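Local coordinates for protein ketosynthase (Streptomyces sp. MSC090213JE08, PDB 6KXD) that probably catalyses the decarboxylative condensation of a fatty acyl-ACP with malonyl-ACP to a 3-oxoacyl-ACP, as the ketosynthase of a type II polyketide synthase, at residues A[40-44]-A[45-49]; A[59-63]-A[64-68]; A[68-71]-A[72-76]; A[215-218]-A[219-222]. All blocks are in the same frame, centred on the assembly; numbering follows the deposited sequence.

Overall arrangement
All four contacts are local turns or bends within the N-terminal beta-ketoacyl synthase region. Interactions 1, 2 and 3 follow one another along the chain from strand 40-41 to the start of helix 77-93; interaction 4 lies in the loop between helix 202-210 and strand 234-242. Interactions 2 and 3 share His68, and their centres are about 11 Å apart. Leu72 CD2 of interaction 3 packs 3.6 Å from Pro63 CB and 3.9 Å from Ile67 CD1 of interaction 2, so the two turns pack against each other through apolar side chains. Interaction 1 touches interaction 2 where Arg40 NE meets Pro59 CB at 3.5 Å. Interaction 4 touches none; its nearest atoms lie about 8 Å from interaction 1.

Interaction 1. Residues A[40-44]-A[45-49]; sequences RPITR and FDTEG
Ile42, Phe45 and Thr47 make a local apolar cluster near the protein surface, where the chain bends on leaving the short strand 40-41. No hydrogen bond joins residues 40-44 to 45-49; a CH-pi contact and methyl packing do the work. Ile42 CG2 stands over one face of the Phe45 ring, 4.0 Å from its centroid and 20° off the normal, displaced toward the rim where CE2 is nearest at 3.8 Å. Ile42 CD1 adds a second touch, 3.9 Å from Phe45 CZ. Phe45 CG sits between its own backbone N and carbonyl carbon (chi1 64°), and this torsion turns the ring back so that one face lies against the isoleucine three residues earlier. Thr47 approaches with its methyl: the CG2 to Ile42 CD1 distance of 3.5 Å is tighter than usual for carbons. The ring thus meets both branches of Ile42, at CG2 and at CD1, and the threonine methyl touches CB, CG2 and CD1. Between these two partners Asp46 forms an Asx turn, Glu48 N donating to Asp46 OD1 at 3.2 Å from above the carboxylate plane. The side chain of Arg44 leads away to a salt bridge with Glu233, while Glu57 accepts from Thr43 OG1 and Arg44 N. Gly49 O receives a hydrogen bond from Arg140 of a neighbouring subunit. Strand 40-41 pairs antiparallel with strand 54-55, and helix 202-210 supplies Phe205 against Ile42 and Arg202 against Phe45.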
# COMPACT_ATOMS: atom_id res chain seq x y z
N ARG A 40 -10.79 -21.83 13.49
CA ARG A 40 -10.38 -22.40 14.76
C ARG A 40 -10.61 -21.31 15.79
O ARG A 40 -10.83 -20.17 15.39
CB ARG A 40 -8.92 -22.84 14.73
CG ARG A 40 -7.95 -21.80 14.20
CD ARG A 40 -6.52 -22.31 14.09
NE ARG A 40 -6.45 -23.57 13.39
CZ ARG A 40 -6.42 -23.72 12.07
NH1 ARG A 40 -6.38 -22.68 11.27
NH2 ARG A 40 -6.41 -24.94 11.57
N PRO A 41 -10.60 -21.62 17.11
CA PRO A 41 -10.73 -20.56 18.09
C PRO A 41 -9.60 -19.53 17.92
O PRO A 41 -8.45 -19.87 17.56
CB PRO A 41 -10.62 -21.26 19.45
CG PRO A 41 -10.96 -22.71 19.14
CD PRO A 41 -10.50 -22.96 17.71
N ILE A 42 -9.95 -18.29 18.23
CA ILE A 42 -8.99 -17.20 18.31
C ILE A 42 -8.12 -17.38 19.55
O ILE A 42 -8.65 -17.57 20.65
CB ILE A 42 -9.73 -15.85 18.39
CG1 ILE A 42 -10.51 -15.52 17.11
CG2 ILE A 42 -8.75 -14.74 18.74
CD1 ILE A 42 -11.44 -14.32 17.28
N THR A 43 -6.80 -17.27 19.37
CA THR A 43 -5.81 -17.28 20.47
C THR A 43 -5.11 -15.91 20.58
O THR A 43 -4.52 -15.59 21.62
CB THR A 43 -4.79 -18.40 20.24
OG1 THR A 43 -4.12 -18.15 19.01
CG2 THR A 43 -5.42 -19.78 20.16
N ARG A 44 -5.14 -15.10 19.52
CA ARG A 44 -4.20 -13.98 19.41
C ARG A 44 -4.57 -12.87 20.40
O ARG A 44 -3.70 -12.14 20.89
CB ARG A 44 -4.13 -13.42 17.99
CG ARG A 44 -2.91 -12.53 17.78
CD ARG A 44 -1.59 -13.29 17.76
NE ARG A 44 -1.69 -14.59 17.09
CZ ARG A 44 -1.97 -14.75 15.81
NH1 ARG A 44 -2.05 -13.70 15.02
NH2 ARG A 44 -2.18 -15.96 15.32
N PHE A 45 -5.86 -12.76 20.72
CA PHE A 45 -6.32 -11.75 21.62
C PHE A 45 -7.57 -12.27 22.33
O PHE A 45 -8.16 -13.26 21.92
CB PHE A 45 -6.60 -10.44 20.88
CG PHE A 45 -7.71 -10.56 19.87
CD1 PHE A 45 -9.02 -10.30 20.25
CD2 PHE A 45 -7.46 -10.96 18.57
CE1 PHE A 45 -10.05 -10.44 19.34
CE2 PHE A 45 -8.49 -11.11 17.67
CZ PHE A 45 -9.79 -10.86 18.06
N ASP A 46 -7.96 -11.52 23.36
CA ASP A 46 -9.06 -11.78 24.27
C ASP A 46 -10.37 -11.56 23.51
O ASP A 46 -10.63 -10.45 23.05
CB ASP A 46 -8.85 -10.86 25.48
CG ASP A 46 -9.84 -10.98 26.63
OD1 ASP A 46 -10.68 -11.89 26.59
OD2 ASP A 46 -9.74 -10.15 27.57
N THR A 47 -11.18 -12.61 23.34
CA THR A 47 -12.46 -12.55 22.61
C THR A 47 -13.65 -12.30 23.55
O THR A 47 -14.78 -12.16 23.08
CB THR A 47 -12.68 -13.80 21.76
OG1 THR A 47 -12.80 -14.97 22.57
CG2 THR A 47 -11.57 -14.03 20.75
N GLU A 48 -13.40 -12.22 24.87
CA GLU A 48 -14.41 -11.88 25.87
C GLU A 48 -15.24 -10.70 25.36
O GLU A 48 -14.73 -9.60 25.19
CB GLU A 48 -13.75 -11.49 27.20
CG GLU A 48 -14.69 -10.87 28.23
CD GLU A 48 -14.04 -10.11 29.38
OE1 GLU A 48 -14.75 -9.33 30.07
OE2 GLU A 48 -12.82 -10.27 29.60
N GLY A 49 -16.54 -10.92 25.20
CA GLY A 49 -17.46 -9.81 25.07
C GLY A 49 -17.96 -9.68 23.65
O GLY A 49 -18.90 -8.94 23.41

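Interaction 2. Residues A[59-63]-A[64-68]; sequences PDFEP and GRWIH
Phe61 and Trp66 slant against one another across a compact backbone turn, their closest atoms being Phe61 CE1 and Trp66 CD1 at 4.0 Å; neither ring stacks on the other. Phe61 CG lies anti to the backbone N (chi1 176°), which carries the ring out to the indole, and Pro63 N rests over the centre of one face. One face of the Trp66 ring is covered toward its rim by Arg65 CB. The Glu62 carboxylate lies against the aliphatic part of Arg65, with Glu62 OE2 3.9 Å from Arg65 CD. Their carboxylate and guanidinium planes are 76° apart and the charged atoms do not touch, leaving at most a diffuse attraction. Pro63 CB completes the packing, 4.0 Å from Ile67 CD1. The turn itself is held by carbonyls: Glu62 O accepts from Arg65 N at 3.0 Å, and Pro63 O is gripped twice, by Trp66 N and by Ile67 N, each at 2.8 Å. This segment runs in the loop between strand 54-55 and helix 77-93. That helix backs the aromatic pair: Tyr81 meets Phe61 edge-to-face, and Ala84 and Met88 pack on Trp66.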
# COMPACT_ATOMS: atom_id res chain seq x y z
N PRO A 59 -2.32 -21.76 12.77
CA PRO A 59 -2.36 -22.47 14.05
C PRO A 59 -1.00 -22.60 14.77
O PRO A 59 -0.94 -22.32 15.99
CB PRO A 59 -2.93 -23.84 13.61
CG PRO A 59 -2.43 -24.03 12.22
CD PRO A 59 -2.50 -22.65 11.61
N ASP A 60 0.05 -22.96 14.03
CA ASP A 60 1.27 -23.46 14.66
C ASP A 60 2.50 -22.88 13.95
O ASP A 60 3.41 -23.61 13.56
CB ASP A 60 1.29 -24.99 14.69
CG ASP A 60 0.46 -25.60 15.82
OD1 ASP A 60 0.48 -25.04 16.94
OD2 ASP A 60 -0.21 -26.62 15.56
N PHE A 61 2.55 -21.55 13.90
CA PHE A 61 3.60 -20.82 13.23
C PHE A 61 4.91 -20.90 14.03
O PHE A 61 4.97 -20.51 15.18
CB PHE A 61 3.18 -19.36 13.09
CG PHE A 61 4.23 -18.48 12.48
CD1 PHE A 61 4.74 -18.77 11.23
CD2 PHE A 61 4.64 -17.32 13.13
CE1 PHE A 61 5.70 -17.94 10.65
CE2 PHE A 61 5.59 -16.51 12.55
CZ PHE A 61 6.10 -16.82 11.31
N GLU A 62 5.98 -21.34 13.36
CA GLU A 62 7.31 -21.41 13.97
C GLU A 62 8.26 -20.53 13.17
O GLU A 62 8.79 -20.97 12.13
CB GLU A 62 7.80 -22.85 14.01
CG GLU A 62 7.14 -23.67 15.11
CD GLU A 62 7.46 -25.16 15.03
OE1 GLU A 62 6.89 -25.92 15.84
OE2 GLU A 62 8.28 -25.55 14.15
N PRO A 63 8.48 -19.29 13.63
CA PRO A 63 9.24 -18.32 12.85
C PRO A 63 10.67 -18.82 12.57
O PRO A 63 11.18 -18.61 11.48
CB PRO A 63 9.18 -17.02 13.67
CG PRO A 63 8.62 -17.39 15.03
CD PRO A 63 7.98 -18.74 14.89
N GLY A 64 11.24 -19.57 13.52
CA GLY A 64 12.57 -20.11 13.43
C GLY A 64 12.79 -20.99 12.22
O GLY A 64 13.91 -21.18 11.77
N ARG A 65 11.73 -21.60 11.69
CA ARG A 65 11.89 -22.40 10.48
C ARG A 65 12.37 -21.52 9.32
O ARG A 65 13.05 -22.00 8.43
CB ARG A 65 10.60 -23.15 10.13
CG ARG A 65 10.40 -24.45 10.90
CD ARG A 65 9.24 -25.32 10.42
NE ARG A 65 9.22 -25.71 9.01
CZ ARG A 65 10.17 -26.40 8.35
NH1 ARG A 65 11.45 -26.29 8.68
NH2 ARG A 65 9.83 -27.19 7.34
N TRP A 66 12.03 -20.22 9.35
CA TRP A 66 12.08 -19.37 8.16
C TRP A 66 12.99 -18.16 8.34
O TRP A 66 13.62 -17.69 7.36
CB TRP A 66 10.66 -18.91 7.84
CG TRP A 66 9.63 -19.98 8.09
CD1 TRP A 66 8.73 -20.05 9.11
CD2 TRP A 66 9.43 -21.14 7.28
NE1 TRP A 66 7.95 -21.17 8.98
CE2 TRP A 66 8.37 -21.87 7.89
CE3 TRP A 66 10.03 -21.62 6.12
CZ2 TRP A 66 7.90 -23.06 7.34
CZ3 TRP A 66 9.58 -22.82 5.60
CH2 TRP A 66 8.54 -23.52 6.20
N ILE A 67 12.97 -17.62 9.56
CA ILE A 67 13.56 -16.33 9.86
C ILE A 67 14.87 -16.56 10.59
O ILE A 67 14.91 -17.21 11.64
CB ILE A 67 12.60 -15.45 10.67
CG1 ILE A 67 11.28 -15.29 9.92
CG2 ILE A 67 13.23 -14.11 10.96
CD1 ILE A 67 10.24 -14.57 10.70
N HIS A 68 15.93 -16.00 10.00
CA HIS A 68 17.30 -16.29 10.44
C HIS A 68 18.02 -15.04 10.91
O HIS A 68 18.88 -15.12 11.84
CB HIS A 68 18.06 -16.96 9.29
CG HIS A 68 17.58 -18.32 8.98
ND1 HIS A 68 17.99 -19.43 9.72
CD2 HIS A 68 16.77 -18.78 8.01
CE1 HIS A 68 17.40 -20.50 9.23
NE2 HIS A 68 16.65 -20.12 8.19

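Interaction 3. Residues A[68-71]-A[72-76]; sequences HHVP and LDDMG
Pro71 and Asp74 close a 3-10 turn, residues 72-74, that brings the loop to the start of helix 77-93. Asp74 N donates to Pro71 O at 2.9 Å, and Met75 N repeats the pattern one residue on with Leu72 O at 3.0 Å. The Asp74 side chain turns back across the proline, its OD2 3.6 Å from Pro71 CD, while the same oxygen forms a salt bridge with Arg154. A second pairing flanks the turn. Met75 is bent at its thioether (chi3 -85°), a kink that returns CE to Val70 CG1 at 3.5 Å, a tight carbon contact; Met75 CE also lies 3.6 Å from Pro71 O. Val70 CG1 further touches Asp74 CB at 3.9 Å, so this one methyl serves both partners. Replacing Asp74 with alanine would probably leave Arg154 without its charged mate and uncover part of the Pro71 ring. Backbone polar atoms are tied to neighbouring side chains: Glu155 accepts from the amides of His68, His69 and Val70, and Arg147 donates to Asp74 O. The turn is wedged between two helices, with Val151 and Arg154 of helix 147-156 packing on Met75 and Val70 respectively, Val83 of helix 77-93 also meeting Met75, and Gly76 standing as the N-cap of the latter helix.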
# COMPACT_ATOMS: atom_id res chain seq x y z
N HIS A 68 15.93 -16.00 10.00
CA HIS A 68 17.30 -16.29 10.44
C HIS A 68 18.02 -15.04 10.91
O HIS A 68 18.88 -15.12 11.84
CB HIS A 68 18.06 -16.96 9.29
CG HIS A 68 17.58 -18.32 8.98
ND1 HIS A 68 17.99 -19.43 9.72
CD2 HIS A 68 16.77 -18.78 8.01
CE1 HIS A 68 17.40 -20.50 9.23
NE2 HIS A 68 16.65 -20.12 8.19
N HIS A 69 17.75 -13.90 10.25
CA HIS A 69 18.58 -12.73 10.33
C HIS A 69 17.91 -11.61 11.09
O HIS A 69 18.55 -10.93 11.78
CB HIS A 69 18.97 -12.21 8.94
CG HIS A 69 19.80 -13.18 8.21
ND1 HIS A 69 19.56 -13.56 6.91
CD2 HIS A 69 20.89 -13.86 8.63
CE1 HIS A 69 20.48 -14.42 6.55
NE2 HIS A 69 21.29 -14.64 7.60
N VAL A 70 16.61 -11.40 10.85
CA VAL A 70 15.93 -10.31 11.43
C VAL A 70 15.49 -10.74 12.82
O VAL A 70 14.78 -11.72 12.95
CB VAL A 70 14.72 -9.92 10.56
CG1 VAL A 70 13.94 -8.81 11.22
CG2 VAL A 70 15.16 -9.51 9.16
N PRO A 71 15.81 -10.00 13.90
CA PRO A 71 15.24 -10.31 15.21
C PRO A 71 13.71 -10.28 15.14
O PRO A 71 13.16 -9.38 14.53
CB PRO A 71 15.71 -9.18 16.11
CG PRO A 71 16.95 -8.65 15.42
CD PRO A 71 16.71 -8.86 13.95
N LEU A 72 13.08 -11.26 15.78
CA LEU A 72 11.61 -11.38 15.78
C LEU A 72 10.94 -10.14 16.36
O LEU A 72 9.83 -9.76 15.88
CB LEU A 72 11.19 -12.65 16.52
CG LEU A 72 11.64 -13.96 15.88
CD1 LEU A 72 11.18 -15.15 16.72
CD2 LEU A 72 11.13 -14.06 14.45
N ASP A 73 11.56 -9.45 17.33
CA ASP A 73 10.89 -8.34 17.90
C ASP A 73 10.94 -7.12 16.95
O ASP A 73 10.38 -6.11 17.28
CB ASP A 73 11.39 -8.01 19.29
CG ASP A 73 12.80 -7.47 19.35
OD1 ASP A 73 13.42 -7.23 18.28
OD2 ASP A 73 13.29 -7.36 20.48
N ASP A 74 11.64 -7.22 15.82
CA ASP A 74 11.63 -6.14 14.84
C ASP A 74 10.33 -6.19 14.04
O ASP A 74 10.06 -5.31 13.26
CB ASP A 74 12.83 -6.26 13.91
CG ASP A 74 14.09 -5.65 14.49
OD1 ASP A 74 14.02 -5.19 15.64
OD2 ASP A 74 15.12 -5.60 13.75
N MET A 75 9.57 -7.27 14.20
CA MET A 75 8.36 -7.48 13.38
C MET A 75 7.23 -7.86 14.32
O MET A 75 7.47 -8.59 15.29
CB MET A 75 8.53 -8.65 12.43
CG MET A 75 9.68 -8.51 11.52
SD MET A 75 10.10 -10.01 10.70
CE MET A 75 11.15 -10.80 11.93
N GLY A 76 6.00 -7.46 13.98
CA GLY A 76 4.89 -8.13 14.53
C GLY A 76 4.57 -9.36 13.72
O GLY A 76 5.30 -9.76 12.81

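Interaction 4. Residues A[215-218]-A[219-222]; sequences TPDV and VRPF
Thr215 OG1 takes part in two hydrogen bonds at the turn that leads to Val219: it donates to Val218 O at 2.7 Å, from above the carbonyl plane, and accepts a weak bond from Asp217 N at 3.3 Å, as in an ST turn. With OG1 anti to the backbone N (chi1 -172°), Thr215 CG2 falls between N and the carbonyl carbon, and comes to 4.2 Å from Val219 CG2. Asp217 tightens the same turn by using the anti lone pair of OD1 for Val218 N, at 2.7 Å with an N-H...O angle of 156°. The main side-chain contact across the bend is between Val218 and Arg220. Val218 CG2 sits over the centre of one guanidinium face, 3.4 Å from Arg220 CZ, and the arginine, extended from CG to NE, spreads its flat head beneath this methyl. Asp217 OD1 is 4.2 Å from Arg220 NH2 but well out of the guanidinium plane, so no N-H points at it and any attraction is probably one of charge alone. The firmer polar hold comes from Asn363, whose backbone O accepts from Arg220 NH1 and whose ND2 donates to Val219 O. Putting a leucine in place of Arg220 would probably leave Asn363 O without this donor, Val218 CG2 without the flat guanidinium face it covers, and Asp217 without the charge of the arginine. The stretch lies in the loop between helix 202-210 and strand 234-242; its backbone bonds to Ile229 through Thr215 and to Asp368 through Phe222, and Asp309 of helix 306-320 accepts from Phe222 N.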
# COMPACT_ATOMS: atom_id res chain seq x y z
N THR A 215 -19.76 -14.09 10.21
CA THR A 215 -20.59 -15.29 10.31
C THR A 215 -20.64 -15.75 11.76
O THR A 215 -19.66 -15.63 12.50
CB THR A 215 -20.09 -16.41 9.39
OG1 THR A 215 -21.09 -17.43 9.43
CG2 THR A 215 -18.74 -16.97 9.82
N PRO A 216 -21.81 -16.25 12.25
CA PRO A 216 -21.88 -16.86 13.57
C PRO A 216 -21.38 -18.32 13.57
O PRO A 216 -21.17 -18.87 14.64
CB PRO A 216 -23.37 -16.75 13.97
CG PRO A 216 -24.12 -16.36 12.71
CD PRO A 216 -23.12 -16.24 11.58
N ASP A 217 -21.19 -18.93 12.40
CA ASP A 217 -20.61 -20.28 12.32
C ASP A 217 -19.51 -20.32 11.26
O ASP A 217 -18.36 -20.21 11.62
CB ASP A 217 -21.66 -21.37 12.07
CG ASP A 217 -22.80 -20.95 11.16
OD1 ASP A 217 -22.53 -20.31 10.12
OD2 ASP A 217 -23.95 -21.31 11.48
N VAL A 218 -19.89 -20.52 9.99
CA VAL A 218 -18.98 -20.75 8.91
C VAL A 218 -19.27 -19.78 7.74
O VAL A 218 -20.38 -19.20 7.57
CB VAL A 218 -19.04 -22.22 8.45
CG1 VAL A 218 -18.64 -23.17 9.60
CG2 VAL A 218 -20.42 -22.59 7.90
N VAL A 219 -18.23 -19.63 6.92
CA VAL A 219 -18.23 -18.79 5.76
C VAL A 219 -18.81 -19.59 4.60
O VAL A 219 -18.28 -20.65 4.24
CB VAL A 219 -16.81 -18.29 5.40
CG1 VAL A 219 -16.88 -17.22 4.32
CG2 VAL A 219 -16.07 -17.79 6.63
N ARG A 220 -19.90 -19.05 4.03
CA ARG A 220 -20.62 -19.69 2.95
C ARG A 220 -20.74 -18.77 1.75
O ARG A 220 -21.82 -18.25 1.48
CB ARG A 220 -22.04 -20.07 3.42
CG ARG A 220 -22.12 -20.86 4.71
CD ARG A 220 -23.54 -21.41 4.89
NE ARG A 220 -23.76 -21.87 6.24
CZ ARG A 220 -23.49 -23.11 6.66
NH1 ARG A 220 -22.79 -23.94 5.90
NH2 ARG A 220 -23.94 -23.52 7.82
N PRO A 221 -19.64 -18.51 1.00
CA PRO A 221 -19.71 -17.65 -0.17
C PRO A 221 -20.68 -18.17 -1.24
O PRO A 221 -20.60 -19.32 -1.69
CB PRO A 221 -18.26 -17.60 -0.69
CG PRO A 221 -17.47 -17.84 0.57
CD PRO A 221 -18.26 -18.94 1.26
N PHE A 222 -21.55 -17.24 -1.64
CA PHE A 222 -22.53 -17.40 -2.70
C PHE A 222 -23.70 -18.27 -2.21
O PHE A 222 -24.59 -18.58 -2.99
CB PHE A 222 -21.92 -17.96 -3.98
CG PHE A 222 -20.82 -17.08 -4.53
CD1 PHE A 222 -21.11 -15.81 -5.01
CD2 PHE A 222 -19.49 -17.50 -4.53
CE1 PHE A 222 -20.11 -14.98 -5.49
CE2 PHE A 222 -18.50 -16.67 -5.02
CZ PHE A 222 -18.81 -15.42 -5.50